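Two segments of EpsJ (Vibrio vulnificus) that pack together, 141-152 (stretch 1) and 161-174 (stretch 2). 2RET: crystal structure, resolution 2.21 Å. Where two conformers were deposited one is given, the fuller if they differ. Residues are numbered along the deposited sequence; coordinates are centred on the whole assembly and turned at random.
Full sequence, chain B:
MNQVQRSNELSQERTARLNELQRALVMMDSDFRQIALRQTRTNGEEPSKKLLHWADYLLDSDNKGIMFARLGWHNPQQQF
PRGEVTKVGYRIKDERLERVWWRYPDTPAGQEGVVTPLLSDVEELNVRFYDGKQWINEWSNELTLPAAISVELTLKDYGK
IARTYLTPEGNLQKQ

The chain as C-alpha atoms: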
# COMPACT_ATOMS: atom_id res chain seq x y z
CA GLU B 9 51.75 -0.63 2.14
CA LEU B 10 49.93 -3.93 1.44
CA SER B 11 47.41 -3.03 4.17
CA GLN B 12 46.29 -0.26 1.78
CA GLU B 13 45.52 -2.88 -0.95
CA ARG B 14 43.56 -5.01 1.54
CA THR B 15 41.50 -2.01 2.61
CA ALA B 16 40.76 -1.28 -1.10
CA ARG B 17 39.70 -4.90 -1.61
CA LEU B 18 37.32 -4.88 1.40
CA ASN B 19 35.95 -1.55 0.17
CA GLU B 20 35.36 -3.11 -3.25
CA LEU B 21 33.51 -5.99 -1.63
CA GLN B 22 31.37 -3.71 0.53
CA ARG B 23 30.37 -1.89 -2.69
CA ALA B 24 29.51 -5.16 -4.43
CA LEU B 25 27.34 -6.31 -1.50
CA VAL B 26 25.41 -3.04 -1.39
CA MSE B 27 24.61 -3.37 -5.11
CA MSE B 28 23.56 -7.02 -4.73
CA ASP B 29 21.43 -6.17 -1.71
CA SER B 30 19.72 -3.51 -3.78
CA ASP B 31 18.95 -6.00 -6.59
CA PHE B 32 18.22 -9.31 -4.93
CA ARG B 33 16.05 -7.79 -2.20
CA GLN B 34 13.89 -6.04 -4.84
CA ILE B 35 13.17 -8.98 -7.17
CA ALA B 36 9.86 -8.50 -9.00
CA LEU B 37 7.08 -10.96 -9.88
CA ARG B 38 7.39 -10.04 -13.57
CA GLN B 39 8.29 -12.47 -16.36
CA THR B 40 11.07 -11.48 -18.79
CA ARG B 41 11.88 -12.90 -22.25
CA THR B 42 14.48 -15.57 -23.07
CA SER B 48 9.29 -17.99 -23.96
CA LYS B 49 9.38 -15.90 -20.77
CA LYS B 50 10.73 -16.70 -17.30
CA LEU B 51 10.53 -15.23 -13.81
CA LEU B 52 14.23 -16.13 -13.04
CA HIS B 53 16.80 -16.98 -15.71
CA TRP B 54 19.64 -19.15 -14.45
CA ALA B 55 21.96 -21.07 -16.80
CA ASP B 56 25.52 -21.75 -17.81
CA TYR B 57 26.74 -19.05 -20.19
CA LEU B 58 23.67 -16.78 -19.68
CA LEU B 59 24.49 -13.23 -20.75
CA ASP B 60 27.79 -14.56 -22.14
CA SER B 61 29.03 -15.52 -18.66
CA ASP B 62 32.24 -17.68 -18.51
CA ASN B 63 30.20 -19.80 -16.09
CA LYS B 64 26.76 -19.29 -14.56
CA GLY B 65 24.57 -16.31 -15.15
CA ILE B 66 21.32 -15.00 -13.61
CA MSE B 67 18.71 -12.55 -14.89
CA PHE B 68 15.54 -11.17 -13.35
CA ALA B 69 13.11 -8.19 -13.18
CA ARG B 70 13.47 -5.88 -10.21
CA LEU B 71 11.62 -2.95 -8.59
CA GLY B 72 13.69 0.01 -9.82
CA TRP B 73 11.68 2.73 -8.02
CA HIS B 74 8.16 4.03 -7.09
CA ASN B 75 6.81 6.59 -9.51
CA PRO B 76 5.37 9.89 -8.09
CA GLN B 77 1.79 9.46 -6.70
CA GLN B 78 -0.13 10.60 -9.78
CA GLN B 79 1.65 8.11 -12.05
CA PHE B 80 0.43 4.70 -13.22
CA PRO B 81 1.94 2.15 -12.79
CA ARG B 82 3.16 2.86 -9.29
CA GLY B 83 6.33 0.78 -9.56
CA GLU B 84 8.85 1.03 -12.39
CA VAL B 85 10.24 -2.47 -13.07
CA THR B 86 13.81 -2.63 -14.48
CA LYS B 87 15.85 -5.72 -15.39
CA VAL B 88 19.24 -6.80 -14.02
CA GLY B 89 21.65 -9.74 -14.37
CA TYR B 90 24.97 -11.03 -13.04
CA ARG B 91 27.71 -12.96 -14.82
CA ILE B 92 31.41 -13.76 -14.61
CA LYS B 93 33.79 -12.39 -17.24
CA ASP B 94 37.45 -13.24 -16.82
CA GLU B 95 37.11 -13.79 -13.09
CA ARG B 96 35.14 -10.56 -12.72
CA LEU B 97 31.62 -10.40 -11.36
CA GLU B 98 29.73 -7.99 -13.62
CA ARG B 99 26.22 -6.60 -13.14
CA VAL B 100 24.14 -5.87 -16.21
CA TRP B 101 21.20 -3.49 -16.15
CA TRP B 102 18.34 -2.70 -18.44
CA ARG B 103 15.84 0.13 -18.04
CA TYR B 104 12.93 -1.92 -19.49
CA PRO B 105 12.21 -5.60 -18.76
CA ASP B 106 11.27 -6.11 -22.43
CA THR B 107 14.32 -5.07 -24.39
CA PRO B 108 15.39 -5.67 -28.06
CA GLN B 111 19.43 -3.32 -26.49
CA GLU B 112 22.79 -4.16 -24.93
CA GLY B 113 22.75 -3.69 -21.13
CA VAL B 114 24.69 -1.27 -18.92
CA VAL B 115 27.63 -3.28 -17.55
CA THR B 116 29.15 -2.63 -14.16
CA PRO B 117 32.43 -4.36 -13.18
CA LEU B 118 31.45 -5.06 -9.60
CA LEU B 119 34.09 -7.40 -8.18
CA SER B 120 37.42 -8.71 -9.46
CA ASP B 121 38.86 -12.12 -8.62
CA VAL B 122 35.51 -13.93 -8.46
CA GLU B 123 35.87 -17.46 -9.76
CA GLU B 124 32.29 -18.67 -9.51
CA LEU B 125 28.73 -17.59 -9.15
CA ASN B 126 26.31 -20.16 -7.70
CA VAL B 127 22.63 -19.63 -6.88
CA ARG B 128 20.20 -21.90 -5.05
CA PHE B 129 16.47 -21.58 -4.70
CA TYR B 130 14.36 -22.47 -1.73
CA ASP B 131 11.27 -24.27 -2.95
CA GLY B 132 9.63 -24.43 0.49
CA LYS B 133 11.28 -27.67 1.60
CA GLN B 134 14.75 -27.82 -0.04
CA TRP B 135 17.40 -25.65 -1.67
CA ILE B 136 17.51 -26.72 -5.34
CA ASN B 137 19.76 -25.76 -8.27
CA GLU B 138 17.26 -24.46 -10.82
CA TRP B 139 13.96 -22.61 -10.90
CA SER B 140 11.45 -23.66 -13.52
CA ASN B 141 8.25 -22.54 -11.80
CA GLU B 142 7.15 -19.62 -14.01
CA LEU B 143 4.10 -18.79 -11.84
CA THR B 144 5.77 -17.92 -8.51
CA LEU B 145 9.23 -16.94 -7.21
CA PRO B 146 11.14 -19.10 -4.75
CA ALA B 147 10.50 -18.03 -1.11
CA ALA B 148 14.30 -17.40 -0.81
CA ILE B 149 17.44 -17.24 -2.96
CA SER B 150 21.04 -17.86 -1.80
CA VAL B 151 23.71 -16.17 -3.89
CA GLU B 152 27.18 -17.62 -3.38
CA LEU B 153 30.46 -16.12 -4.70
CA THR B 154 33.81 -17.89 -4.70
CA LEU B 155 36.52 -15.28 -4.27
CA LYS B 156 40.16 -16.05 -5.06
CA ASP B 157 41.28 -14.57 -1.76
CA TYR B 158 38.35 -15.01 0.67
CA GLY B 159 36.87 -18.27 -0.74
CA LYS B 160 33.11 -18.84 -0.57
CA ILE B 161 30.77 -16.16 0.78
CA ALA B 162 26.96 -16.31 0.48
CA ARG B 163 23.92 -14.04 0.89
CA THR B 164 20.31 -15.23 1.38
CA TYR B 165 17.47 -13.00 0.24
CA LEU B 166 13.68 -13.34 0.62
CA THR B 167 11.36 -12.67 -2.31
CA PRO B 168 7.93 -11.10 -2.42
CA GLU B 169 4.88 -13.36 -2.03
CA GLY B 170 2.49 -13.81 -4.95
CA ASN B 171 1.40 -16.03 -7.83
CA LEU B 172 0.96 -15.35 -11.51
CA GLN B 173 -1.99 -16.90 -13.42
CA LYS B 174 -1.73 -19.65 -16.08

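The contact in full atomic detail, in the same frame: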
# COMPACT_ATOMS: atom_id res chain seq x y z
N ASN B 141 9.61 -22.97 -12.09
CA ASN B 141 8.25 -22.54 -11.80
C ASN B 141 8.09 -21.10 -12.31
O ASN B 141 8.72 -20.18 -11.79
CB ASN B 141 8.00 -22.62 -10.30
CG ASN B 141 6.58 -22.37 -9.92
OD1 ASN B 141 5.81 -21.78 -10.68
ND2 ASN B 141 6.20 -22.80 -8.75
N GLU B 142 7.29 -20.93 -13.35
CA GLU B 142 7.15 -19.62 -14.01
C GLU B 142 6.01 -18.80 -13.39
O GLU B 142 5.84 -17.60 -13.72
CB GLU B 142 6.95 -19.80 -15.53
CG GLU B 142 8.24 -19.59 -16.36
CD GLU B 142 8.98 -20.89 -16.75
OE1 GLU B 142 8.59 -21.50 -17.79
OE2 GLU B 142 9.96 -21.29 -16.06
N LEU B 143 5.27 -19.42 -12.47
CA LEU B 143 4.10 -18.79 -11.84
C LEU B 143 4.38 -18.08 -10.52
O LEU B 143 3.63 -17.21 -10.14
CB LEU B 143 3.00 -19.84 -11.64
CG LEU B 143 2.51 -20.54 -12.92
CD1 LEU B 143 1.38 -21.52 -12.61
CD2 LEU B 143 2.11 -19.50 -13.97
N THR B 144 5.45 -18.45 -9.83
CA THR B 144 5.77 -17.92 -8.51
C THR B 144 7.30 -17.91 -8.32
O THR B 144 8.01 -18.70 -8.93
CB THR B 144 5.03 -18.73 -7.37
OG1 THR B 144 5.13 -18.02 -6.12
CG2 THR B 144 5.65 -20.12 -7.19
N LEU B 145 7.80 -17.01 -7.49
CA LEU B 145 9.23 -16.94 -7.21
C LEU B 145 9.53 -17.93 -6.11
O LEU B 145 8.62 -18.33 -5.39
CB LEU B 145 9.66 -15.53 -6.80
CG LEU B 145 9.73 -14.45 -7.90
CD1 LEU B 145 9.74 -13.08 -7.28
CD2 LEU B 145 10.97 -14.64 -8.84
N PRO B 146 10.80 -18.34 -5.95
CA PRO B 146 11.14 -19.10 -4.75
C PRO B 146 11.02 -18.22 -3.51
O PRO B 146 11.25 -17.02 -3.60
CB PRO B 146 12.61 -19.50 -5.00
CG PRO B 146 13.12 -18.39 -5.84
CD PRO B 146 11.98 -18.09 -6.79
N ALA B 147 10.65 -18.80 -2.36
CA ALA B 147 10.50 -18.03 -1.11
C ALA B 147 11.83 -17.31 -0.71
O ALA B 147 11.81 -16.25 -0.09
CB ALA B 147 10.00 -18.99 0.04
N ALA B 148 12.95 -17.91 -1.10
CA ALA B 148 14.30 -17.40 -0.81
C ALA B 148 15.30 -17.83 -1.89
O ALA B 148 15.11 -18.81 -2.60
CB ALA B 148 14.78 -17.86 0.56
N ILE B 149 16.37 -17.05 -2.00
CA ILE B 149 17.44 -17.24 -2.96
C ILE B 149 18.75 -17.05 -2.18
O ILE B 149 18.86 -16.14 -1.39
CB ILE B 149 17.29 -16.20 -4.14
CG1 ILE B 149 16.02 -16.50 -4.94
CG2 ILE B 149 18.42 -16.28 -5.16
CD1 ILE B 149 15.36 -15.25 -5.53
N SER B 150 19.71 -17.93 -2.40
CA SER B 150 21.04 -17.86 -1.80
C SER B 150 21.99 -17.64 -2.97
O SER B 150 22.04 -18.44 -3.89
CB SER B 150 21.41 -19.19 -1.07
OG SER B 150 22.74 -19.14 -0.51
N VAL B 151 22.72 -16.54 -2.91
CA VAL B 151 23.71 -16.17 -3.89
C VAL B 151 25.07 -16.40 -3.26
O VAL B 151 25.41 -15.77 -2.27
CB VAL B 151 23.51 -14.70 -4.34
CG1 VAL B 151 24.59 -14.33 -5.41
CG2 VAL B 151 22.08 -14.54 -4.91
N GLU B 152 25.84 -17.33 -3.83
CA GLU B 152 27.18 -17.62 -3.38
C GLU B 152 28.26 -17.22 -4.40
O GLU B 152 28.19 -17.56 -5.55
CB GLU B 152 27.31 -19.11 -3.07
CG GLU B 152 28.67 -19.48 -2.49
CD GLU B 152 28.75 -20.95 -2.20
OE1 GLU B 152 28.86 -21.75 -3.17
OE2 GLU B 152 28.68 -21.29 -0.98
N ILE B 161 31.66 -16.97 -0.06
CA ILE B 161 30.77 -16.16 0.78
C ILE B 161 29.37 -16.22 0.13
O ILE B 161 29.26 -16.31 -1.09
CB ILE B 161 31.28 -14.69 0.92
CG1 ILE B 161 31.28 -13.96 -0.44
CG2 ILE B 161 32.69 -14.67 1.43
CD1 ILE B 161 31.43 -12.42 -0.39
N ALA B 162 28.32 -16.14 0.94
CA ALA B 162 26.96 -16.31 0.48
C ALA B 162 26.02 -15.31 1.15
O ALA B 162 26.21 -14.96 2.32
CB ALA B 162 26.49 -17.74 0.76
N ARG B 163 25.04 -14.84 0.37
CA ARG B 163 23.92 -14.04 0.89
C ARG B 163 22.55 -14.65 0.52
O ARG B 163 22.32 -15.04 -0.59
CB ARG B 163 24.00 -12.57 0.44
CG ARG B 163 25.04 -11.72 1.21
CD ARG B 163 24.60 -11.34 2.65
NE ARG B 163 23.47 -10.41 2.60
CZ ARG B 163 22.20 -10.69 2.85
NH1 ARG B 163 21.30 -9.73 2.70
NH2 ARG B 163 21.81 -11.90 3.25
N THR B 164 21.67 -14.73 1.51
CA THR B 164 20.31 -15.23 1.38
C THR B 164 19.32 -14.09 1.39
O THR B 164 19.34 -13.27 2.30
CB THR B 164 19.96 -16.12 2.61
OG1 THR B 164 20.87 -17.23 2.66
CG2 THR B 164 18.51 -16.64 2.50
N TYR B 165 18.42 -14.08 0.43
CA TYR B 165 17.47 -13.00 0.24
C TYR B 165 16.06 -13.56 0.11
O TYR B 165 15.88 -14.60 -0.55
CB TYR B 165 17.78 -12.25 -1.05
CG TYR B 165 19.18 -11.74 -1.20
CD1 TYR B 165 19.55 -10.51 -0.66
CD2 TYR B 165 20.13 -12.45 -1.93
CE1 TYR B 165 20.83 -10.02 -0.79
CE2 TYR B 165 21.41 -11.98 -2.08
CZ TYR B 165 21.75 -10.75 -1.53
OH TYR B 165 23.01 -10.25 -1.69
N LEU B 166 15.08 -12.91 0.74
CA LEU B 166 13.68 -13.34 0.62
C LEU B 166 13.00 -12.61 -0.51
O LEU B 166 13.37 -11.51 -0.81
CB LEU B 166 12.91 -13.12 1.91
CG LEU B 166 13.45 -13.77 3.19
CD1 LEU B 166 12.37 -13.71 4.28
CD2 LEU B 166 13.93 -15.18 2.98
N THR B 167 12.06 -13.26 -1.18
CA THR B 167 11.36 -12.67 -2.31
C THR B 167 9.98 -12.26 -1.90
O THR B 167 9.49 -12.66 -0.84
CB THR B 167 11.18 -13.67 -3.48
OG1 THR B 167 10.45 -14.81 -3.02
CG2 THR B 167 12.54 -14.05 -4.10
N PRO B 168 9.34 -11.42 -2.72
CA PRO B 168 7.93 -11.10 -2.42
C PRO B 168 6.96 -12.26 -2.69
O PRO B 168 7.17 -13.07 -3.61
CB PRO B 168 7.63 -9.92 -3.33
CG PRO B 168 8.57 -10.08 -4.49
CD PRO B 168 9.84 -10.67 -3.89
N GLU B 169 5.91 -12.33 -1.87
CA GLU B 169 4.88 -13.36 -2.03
C GLU B 169 3.95 -12.98 -3.17
O GLU B 169 3.72 -11.78 -3.41
CB GLU B 169 4.11 -13.59 -0.72
CG GLU B 169 5.04 -14.01 0.43
CD GLU B 169 4.34 -14.85 1.49
OE1 GLU B 169 3.93 -16.00 1.16
OE2 GLU B 169 4.20 -14.37 2.65
N GLY B 170 3.46 -13.99 -3.87
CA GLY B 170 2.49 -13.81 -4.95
C GLY B 170 2.63 -14.81 -6.08
O GLY B 170 3.73 -15.31 -6.36
N ASN B 171 1.51 -15.09 -6.73
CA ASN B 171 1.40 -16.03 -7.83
C ASN B 171 0.94 -15.32 -9.08
O ASN B 171 0.08 -14.44 -9.02
CB ASN B 171 0.33 -17.09 -7.55
CG ASN B 171 0.54 -17.83 -6.26
OD1 ASN B 171 -0.41 -18.02 -5.49
ND2 ASN B 171 1.74 -18.30 -6.02
N LEU B 172 1.50 -15.73 -10.21
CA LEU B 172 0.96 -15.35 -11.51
C LEU B 172 -0.05 -16.41 -11.98
O LEU B 172 0.02 -17.57 -11.57
CB LEU B 172 2.09 -15.19 -12.52
CG LEU B 172 3.06 -14.05 -12.20
CD1 LEU B 172 4.10 -13.88 -13.32
CD2 LEU B 172 2.29 -12.74 -11.95
N GLN B 173 -0.99 -15.99 -12.84
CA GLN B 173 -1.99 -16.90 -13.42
C GLN B 173 -1.46 -17.66 -14.64
O GLN B 173 -0.60 -17.16 -15.37
CB GLN B 173 -3.24 -16.11 -13.82
N LYS B 174 -2.00 -18.86 -14.86
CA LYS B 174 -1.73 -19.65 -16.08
C LYS B 174 -3.01 -19.76 -16.92
O LYS B 174 -4.04 -19.15 -16.61
CB LYS B 174 -1.20 -21.05 -15.71
O HOH W 1 6.22 -15.02 -5.58
O HOH W 2 9.69 -15.00 0.88

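What aligns the two backbones? Strands 148-152 and 161-166 run antiparallel, and Ile 149 and Tyr 165 exchange two hydrogen bonds, Ile 149 N to Tyr 165 O (2.9 Å) and Tyr 165 N to Ile 149 O (2.8 Å). Val 151 and Arg 163 repeat the pattern, N to O at 2.8 Å in both directions. On the face these four share, Val 151 CG2 meets the edge of the Tyr 165 ring at CE2, 3.9 Å away.

Why does Thr 167 cover so much surface just beyond the strand? Its CB points toward stretch 1, and its two branches do different work. OG1 donates a very short hydrogen bond to Pro 146 O (2.4 Å), while CG2 lies 3.4 Å from Ile 149 CD1, an apolar contact suited to a buried isoleucine.

How does Leu 143, which covers the most surface of all, hold the far end? Its carbonyl O receives a nearly straight hydrogen bond from Leu 172 N (2.6 Å), while its side chain reaches along stretch 2, CD2 lying 4.0 Å from Lys 174 CB.

What fills the gap between these ends? Water 1 accepts from Leu 145 N (3.2 Å) and donates to Pro 168 O (2.9 Å) and Gly 170 O (2.6 Å). Gly 170 has backbone angles that would jam a CB against the preceding carbonyl, so glycine suits this position.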